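Local coordinates for dodecin (Thermus thermophilus, PDB 2UX9), which sequesters flavins such as FMN and FAD, can also bind coenzyme A, and may serve as a cofactor store in a hollow dodecamer, at residues C[14-17]-C[18-22]. The protein carries 1 engineered substitution. Sequence-based numbering, arbitrary orientation.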
loop_
_atom_site.group_PDB
_atom_site.type_symbol
_atom_site.label_atom_id
_atom_site.label_comp_id
_atom_site.label_asym_id
_atom_site.label_seq_id
_atom_site.Cartn_x
_atom_site.Cartn_y
_atom_site.Cartn_z
ATOM N N SER C 14 7.131 -21.587 14.392
ATOM C CA SER C 14 8.227 -22.477 14.746
ATOM C C SER C 14 9.256 -21.738 15.564
ATOM O O SER C 14 9.494 -20.561 15.334
ATOM C CB SER C 14 8.900 -23.042 13.505
ATOM O OG SER C 14 9.963 -23.903 13.895
ATOM N N GLU C 15 9.880 -22.437 16.507
ATOM C CA GLU C 15 11.009 -21.871 17.226
ATOM C C GLU C 15 12.283 -21.918 16.373
ATOM O O GLU C 15 13.253 -21.226 16.676
ATOM C CB GLU C 15 11.254 -22.621 18.542
ATOM C CG GLU C 15 10.079 -22.562 19.504
ATOM C CD GLU C 15 10.395 -23.126 20.877
ATOM O OE1 GLU C 15 11.367 -23.899 21.000
ATOM O OE2 GLU C 15 9.663 -22.798 21.840
ATOM N N GLU C 16 12.278 -22.726 15.314
ATOM C CA GLU C 16 13.514 -23.026 14.575
ATOM C C GLU C 16 13.866 -21.981 13.519
ATOM O O GLU C 16 15.026 -21.637 13.346
ATOM C CB GLU C 16 13.402 -24.377 13.872
ATOM C CG GLU C 16 13.078 -25.580 14.733
ATOM C CD GLU C 16 12.791 -26.820 13.880
ATOM O OE1 GLU C 16 13.371 -26.934 12.777
ATOM O OE2 GLU C 16 11.973 -27.669 14.297
ATOM N N GLY C 17 12.872 -21.509 12.774
ATOM C CA GLY C 17 13.115 -20.536 11.726
ATOM C C GLY C 17 11.922 -20.326 10.832
ATOM O O GLY C 17 10.846 -20.864 11.072
ATOM N N LEU C 18 12.147 -19.564 9.770
ATOM C CA LEU C 18 11.093 -19.128 8.879
ATOM C C LEU C 18 10.576 -20.258 8.001
ATOM O O LEU C 18 9.367 -20.437 7.847
ATOM C CB LEU C 18 11.596 -17.977 8.017
ATOM C CG LEU C 18 11.995 -16.718 8.782
ATOM C CD1 LEU C 18 12.656 -15.724 7.856
ATOM C CD2 LEU C 18 10.774 -16.087 9.442
ATOM N N GLU C 19 11.497 -21.017 7.429
ATOM C CA GLU C 19 11.128 -22.164 6.593
ATOM C C GLU C 19 10.343 -23.171 7.416
ATOM O O GLU C 19 9.344 -23.693 6.953
ATOM C CB GLU C 19 12.369 -22.833 5.985
ATOM C CG GLU C 19 13.054 -22.049 4.867
ATOM C CD GLU C 19 14.028 -20.985 5.352
ATOM O OE1 GLU C 19 14.146 -20.739 6.562
ATOM O OE2 GLU C 19 14.709 -20.374 4.508
ATOM N N ALA C 20 10.783 -23.420 8.647
ATOM C CA ALA C 20 10.084 -24.364 9.511
ATOM C C ALA C 20 8.667 -23.876 9.817
ATOM O O ALA C 20 7.744 -24.687 9.893
ATOM C CB ALA C 20 10.873 -24.594 10.807
ATOM N N ALA C 21 8.485 -22.571 9.988
ATOM C CA ALA C 21 7.152 -22.035 10.264
ATOM C C ALA C 21 6.235 -22.188 9.047
ATOM O O ALA C 21 5.075 -22.602 9.165
ATOM C CB ALA C 21 7.248 -20.583 10.687
ATOM N N ILE C 22 6.769 -21.894 7.863
ATOM C CA ILE C 22 6.013 -22.108 6.632
ATOM C C ILE C 22 5.646 -23.588 6.499
ATOM O O ILE C 22 4.502 -23.935 6.216
ATOM C CB ILE C 22 6.826 -21.644 5.413
ATOM C CG1 ILE C 22 6.990 -20.118 5.446
ATOM C CG2 ILE C 22 6.154 -22.085 4.120
ATOM C CD1 ILE C 22 8.030 -19.575 4.481
#
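Ser14 lays its side chain against the first turn of helix 18-32, where an ST turn leads out of strand 4-14. Its OG lies 3.3 Å from Ala20 CB, while its CB approaches Ala21 N at 3.6 Å. The methyl of Ala20 also meets the side chain of Glu16, whose carboxylate oxygen OE1 comes within 3.9 Å of Ala20 CB. Gly17, at the N-cap position, starts the helix: Ala21 N donates to Gly17 O over 3.1 Å. Leu18 rests on Tyr56 and Ala21 on Val58, both of strand 52-65, joining the helix start to the sheet. Leu18 also packs on Leu18 of neighbouring subunits, and Glu19 OE2 accepts a hydrogen bond from Leu18 N of a second subunit, tying these helix starts together in the assembly. With Ser14 replaced by an alanine, the hydroxyl's contact with the Ala20 methyl would go and Glu16 N would probably lose its side-chain acceptor, leaving the turn less firmly fixed. What positions the hydroxyl is the serine torsion, which sets OG anti to the backbone N (chi1 180°) and beside the carbonyl carbon. There OG accepts from Glu16 N at 3.0 Å, in a nearly straight bond with an N-H...OG angle of 163°.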